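Local coordinates for protein elafin (Homo sapiens, PDB 6ATU) that inhibits neutrophil and pancreatic elastase through this inhibitor domain of the whey acidic protein type, and may thereby limit elastase-driven tissue breakdown in skin, at residues A[38-43]-A[53-58]; A[22-27]-A[46-51]. All coordinates share one frame; numbering follows the deposited sequence.

Contact 1 (A[38-43]-A[53-58])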
loop_
_atom_site.group_PDB
_atom_site.type_symbol
_atom_site.label_atom_id
_atom_site.label_comp_id
_atom_site.label_asym_id
_atom_site.label_seq_id
_atom_site.Cartn_x
_atom_site.Cartn_y
_atom_site.Cartn_z
ATOM N N THR A 38 7.457 -6.447 1.989
ATOM C CA THR A 38 8.203 -7.541 1.372
ATOM C C THR A 38 7.302 -8.395 0.488
ATOM O O THR A 38 7.794 -9.157 -0.324
ATOM C CB THR A 38 9.010 -8.402 2.408
ATOM O OG1 THR A 38 8.143 -8.962 3.379
ATOM C CG2 THR A 38 10.049 -7.553 3.129
ATOM N N ASP A 39 5.988 -8.168 0.541
ATOM C CA ASP A 39 5.085 -8.748 -0.484
ATOM C C ASP A 39 5.141 -8.007 -1.818
ATOM O O ASP A 39 4.579 -8.481 -2.787
ATOM C CB ASP A 39 3.627 -8.793 0.005
ATOM C CG ASP A 39 3.467 -9.553 1.323
ATOM O OD1 ASP A 39 4.282 -10.465 1.605
ATOM O OD2 ASP A 39 2.541 -9.229 2.090
ATOM N N CYS A 40 5.812 -6.848 -1.868
ATOM C CA CYS A 40 5.837 -6.020 -3.069
ATOM C C CYS A 40 7.200 -6.090 -3.703
ATOM O O CYS A 40 8.200 -6.200 -3.008
ATOM C CB CYS A 40 5.526 -4.576 -2.714
ATOM S SG CYS A 40 3.883 -4.315 -2.003
ATOM N N PRO A 41 7.256 -6.010 -5.035
ATOM C CA PRO A 41 8.548 -6.097 -5.751
ATOM C C PRO A 41 9.378 -4.821 -5.665
ATOM O O PRO A 41 8.856 -3.752 -5.350
ATOM C CB PRO A 41 8.129 -6.354 -7.210
ATOM C CG PRO A 41 6.738 -5.792 -7.303
ATOM C CD PRO A 41 6.107 -5.974 -5.961
ATOM N N GLY A 42 10.663 -4.952 -5.968
ATOM C CA GLY A 42 11.568 -3.819 -6.040
ATOM C C GLY A 42 11.514 -2.962 -4.789
ATOM O O GLY A 42 11.533 -3.473 -3.670
ATOM N N ILE A 43 11.348 -1.663 -4.985
ATOM C CA ILE A 43 11.438 -0.720 -3.896
ATOM C C ILE A 43 10.071 -0.376 -3.361
ATOM O O ILE A 43 9.954 0.466 -2.475
ATOM C CB ILE A 43 12.180 0.572 -4.320
ATOM C CG1 ILE A 43 11.324 1.474 -5.215
ATOM C CG2 ILE A 43 13.477 0.223 -5.044
ATOM C CD1 ILE A 43 11.897 2.877 -5.306
ATOM N N MET A 53 -5.096 -2.394 0.478
ATOM C CA MET A 53 -3.637 -2.292 0.443
ATOM C C MET A 53 -3.069 -2.651 -0.927
ATOM O O MET A 53 -3.603 -3.485 -1.644
ATOM C CB MET A 53 -3.003 -3.186 1.506
ATOM C CG MET A 53 -3.501 -2.970 2.934
ATOM S SD MET A 53 -2.803 -1.546 3.768
ATOM C CE MET A 53 -1.072 -2.004 3.991
ATOM N N ALA A 54 -2.012 -1.956 -1.312
ATOM C CA ALA A 54 -1.427 -2.111 -2.638
ATOM C C ALA A 54 0.035 -1.721 -2.637
ATOM O O ALA A 54 0.526 -1.133 -1.681
ATOM C CB ALA A 54 -2.190 -1.280 -3.648
ATOM N N CYS A 55 0.733 -2.085 -3.704
ATOM C CA CYS A 55 2.143 -1.838 -3.805
ATOM C C CYS A 55 2.394 -0.491 -4.503
ATOM O O CYS A 55 1.907 -0.257 -5.607
ATOM C CB CYS A 55 2.817 -2.995 -4.549
ATOM S SG CYS A 55 2.672 -4.552 -3.651
ATOM N N PHE A 56 3.137 0.392 -3.831
ATOM C CA PHE A 56 3.416 1.746 -4.337
ATOM C C PHE A 56 4.899 2.043 -4.362
ATOM O O PHE A 56 5.603 1.786 -3.382
ATOM C CB PHE A 56 2.786 2.770 -3.438
ATOM C CG PHE A 56 1.320 2.905 -3.614
ATOM C CD1 PHE A 56 0.798 3.826 -4.512
ATOM C CD2 PHE A 56 0.455 2.171 -2.827
ATOM C CE1 PHE A 56 -0.567 3.996 -4.630
ATOM C CE2 PHE A 56 -0.920 2.326 -2.941
ATOM C CZ PHE A 56 -1.436 3.240 -3.844
ATOM N N VAL A 57 5.350 2.655 -5.457
ATOM C CA VAL A 57 6.628 3.342 -5.482
ATOM C C VAL A 57 6.633 4.449 -4.421
ATOM O O VAL A 57 5.792 5.321 -4.451
ATOM C CB VAL A 57 6.893 3.963 -6.860
ATOM C CG1 VAL A 57 8.159 4.819 -6.845
ATOM C CG2 VAL A 57 7.000 2.879 -7.922
ATOM N N PRO A 58 7.553 4.378 -3.452
ATOM C CA PRO A 58 7.622 5.393 -2.409
ATOM C C PRO A 58 8.448 6.620 -2.819
ATOM O O PRO A 58 9.141 6.596 -3.841
ATOM C CB PRO A 58 8.309 4.659 -1.266
ATOM C CG PRO A 58 9.216 3.711 -1.945
ATOM C CD PRO A 58 8.582 3.347 -3.269
#
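Cys40 and Cys55 are joined by a disulfide, Cys40 SG to Cys55 SG at 2.1 Å, that draws the loop before strand 45-48 onto strand 53-56. Both CB atoms face the opposite segment, and each SG stands beside its own backbone N, anti to the carbonyl carbon (chi1 -62° in Cys40 and -64° in Cys55). With chi3 at -78°, this brings Cys40 CB to 3.6 Å from Cys55 CB. This is the tight part of the contact, and Cys40 is buried in it, with Cys34 packed alongside. The cross-link is one of the four disulfides that define the WAP four-disulfide core, here a small domain whose strands form a single two-stranded antiparallel sheet. Pro41 skirts the bridge, its CD 4.4 Å from Cys55 SG. Farther along, the two segments run in roughly the same direction toward a looser, solvent-exposed side. There Ile43 lies obliquely against the Pro58 ring, with Ile43 CG1 3.8 Å from Pro58 CD. The same CD sits 3.3 Å from Ile43 O. Looser still is the brush between Ile43 CD1 and Val57 CG1, at 4.5 Å.

Contact 2 (A[22-27]-A[46-51])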
loop_
_atom_site.group_PDB
_atom_site.type_symbol
_atom_site.label_atom_id
_atom_site.label_comp_id
_atom_site.label_asym_id
_atom_site.label_seq_id
_atom_site.Cartn_x
_atom_site.Cartn_y
_atom_site.Cartn_z
ATOM N N LEU A 22 -6.313 10.381 -0.650
ATOM C CA LEU A 22 -7.484 11.000 -0.022
ATOM C C LEU A 22 -8.769 10.600 -0.738
ATOM O O LEU A 22 -9.761 11.328 -0.752
ATOM C CB LEU A 22 -7.308 12.515 0.011
ATOM C CG LEU A 22 -6.144 12.989 0.889
ATOM C CD1 LEU A 22 -5.831 14.449 0.593
ATOM C CD2 LEU A 22 -6.426 12.793 2.382
ATOM N N ILE A 23 -8.754 9.393 -1.271
ATOM C CA ILE A 23 -9.839 8.869 -2.045
ATOM C C ILE A 23 -9.995 7.388 -1.609
ATOM O O ILE A 23 -9.009 6.674 -1.507
ATOM C CB ILE A 23 -9.553 9.082 -3.551
ATOM C CG1 ILE A 23 -10.501 8.298 -4.422
ATOM C CG2 ILE A 23 -8.123 8.712 -3.914
ATOM C CD1 ILE A 23 -10.503 8.795 -5.862
ATOM N N ARG A 24 -11.198 6.994 -1.180
ATOM C CA ARG A 24 -11.444 5.623 -0.711
ATOM C C ARG A 24 -12.678 5.062 -1.405
ATOM O O ARG A 24 -13.632 5.794 -1.672
ATOM C CB ARG A 24 -11.660 5.581 0.801
ATOM C CG ARG A 24 -10.450 5.941 1.648
ATOM C CD ARG A 24 -9.447 4.803 1.760
ATOM N NE ARG A 24 -8.055 5.278 1.631
ATOM C CZ ARG A 24 -7.323 5.802 2.619
ATOM N NH1 ARG A 24 -6.074 6.178 2.386
ATOM N NH2 ARG A 24 -7.823 5.946 3.837
ATOM N N CYS A 25 -12.663 3.761 -1.689
ATOM C CA CYS A 25 -13.884 3.053 -2.072
ATOM C C CYS A 25 -14.744 2.839 -0.829
ATOM O O CYS A 25 -14.225 2.838 0.281
ATOM C CB CYS A 25 -13.564 1.715 -2.742
ATOM S SG CYS A 25 -12.708 0.502 -1.703
ATOM N N ALA A 26 -16.063 2.719 -1.010
ATOM C CA ALA A 26 -16.978 2.535 0.128
ATOM C C ALA A 26 -17.142 1.063 0.372
ATOM O O ALA A 26 -18.118 0.455 -0.067
ATOM C CB ALA A 26 -18.335 3.187 -0.142
ATOM N N MET A 27 -16.126 0.484 0.996
ATOM C CA MET A 27 -16.090 -0.932 1.334
ATOM C C MET A 27 -15.505 -0.997 2.702
ATOM O O MET A 27 -14.506 -0.348 2.972
ATOM C CB MET A 27 -15.180 -1.720 0.389
ATOM C CG MET A 27 -15.703 -1.894 -1.008
ATOM S SD MET A 27 -14.609 -2.926 -2.024
ATOM C CE MET A 27 -15.197 -4.555 -1.610
ATOM N N CYS A 46 4.043 -1.553 0.718
ATOM C CA CYS A 46 2.657 -1.930 0.857
ATOM C C CYS A 46 1.959 -0.799 1.597
ATOM O O CYS A 46 2.363 -0.441 2.708
ATOM C CB CYS A 46 2.510 -3.245 1.643
ATOM S SG CYS A 46 0.808 -3.867 1.651
ATOM N N CYS A 47 0.931 -0.227 0.971
ATOM C CA CYS A 47 0.300 1.024 1.483
ATOM C C CYS A 47 -1.215 0.965 1.352
ATOM O O CYS A 47 -1.745 0.384 0.401
ATOM C CB CYS A 47 0.816 2.233 0.692
ATOM S SG CYS A 47 2.632 2.331 0.545
ATOM N N GLU A 48 -1.908 1.614 2.272
ATOM C CA GLU A 48 -3.333 1.901 2.113
ATOM C C GLU A 48 -3.547 2.725 0.843
ATOM O O GLU A 48 -3.086 3.839 0.741
ATOM C CB GLU A 48 -3.884 2.643 3.345
ATOM C CG GLU A 48 -5.394 2.511 3.553
ATOM C CD GLU A 48 -5.826 1.094 3.944
ATOM O OE1 GLU A 48 -5.701 0.750 5.141
ATOM O OE2 GLU A 48 -6.298 0.329 3.056
ATOM N N GLY A 49 -4.168 2.108 -0.152
ATOM C CA GLY A 49 -4.527 2.779 -1.373
ATOM C C GLY A 49 -5.963 3.256 -1.370
ATOM O O GLY A 49 -6.593 3.389 -0.318
ATOM N N SER A 50 -6.469 3.530 -2.555
ATOM C CA SER A 50 -7.838 3.994 -2.725
ATOM C C SER A 50 -8.859 2.895 -2.456
ATOM O O SER A 50 -10.033 3.192 -2.172
ATOM C CB SER A 50 -8.028 4.517 -4.152
ATOM O OG SER A 50 -7.756 3.491 -5.094
ATOM N N CYS A 51 -8.446 1.632 -2.646
ATOM C CA CYS A 51 -9.315 0.486 -2.343
ATOM C C CYS A 51 -8.537 -0.758 -1.898
ATOM O O CYS A 51 -8.249 -1.649 -2.694
ATOM C CB CYS A 51 -10.218 0.171 -3.530
ATOM S SG CYS A 51 -11.736 -0.698 -3.072
#
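Ser50 O accepts the shortest polar bond of this contact, from Cys25 N at 2.7 Å, with the donor lying nearly on the line of the carbonyl bond. Arg24 CA adds a CA-H...O contact to the same oxygen. Here residues 22-27, part of a long loop of the WAP four-disulfide core, are fastened to the turn that follows strand 45-48 and leads toward strand 53-56. One residue earlier the roles reverse, and Ile23 O receives a CA-H...O contact from Ser50 CA at 3.2 Å, so backbone atoms of both segments meet before and after Arg24, and at its own CA.

The Arg24 side chain starts away from the turn, but bends at chi2 and chi3 and brings its guanidinium back over it. Arg24 NE gives a weak bond to Gly49 O, 3.1 Å long and bent to 131° at the hydrogen. Glu48 meets the group through its aliphatic part: CG rests over the centre of one guanidinium face, 3.9 Å above the plane. The carboxylate is turned 56° from the guanidinium plane and makes no salt bridge with it, Glu48 OE2 standing 5.4 Å from Arg24 NE; at that separation the attraction is probably modest.

Beyond the backbone bond, Cys25 SG and Cys51 SG are bonded at 2.1 Å in a disulfide, and Pro30 packs against both cysteines. The two half-cystines enter it differently, Cys25 SG lying between its backbone N and carbonyl carbon, Cys51 SG anti to its own backbone N. Past an inverse gamma turn centred on Ala26, the thioether of Met27 reaches the bridge, its SD 3.8 Å from Cys51 SG.

The contacts lie on opposite sides of the chain's centre, their own centres about 15 Å apart, and are joined through the two-stranded antiparallel sheet. Contact 2 includes part of strand 45-48 and contact 1 contains strand 53-56; Ala54 O and Cys47 N form a probable hydrogen bond between them, while Phe56 packs on Cys47 and Met53 on Cys46. Along the chain the segments alternate, 22-27, 38-43, 46-51, 53-58, so the two disulfide-closed loops interleave. The other two disulfides join Cys46 to Cys34 and Cys47 to Cys18. A domain with so little regular secondary structure is thus cross-linked through cysteines in both strands and in the connection between them, consistent with a compact, disulfide-held inhibitor scaffold.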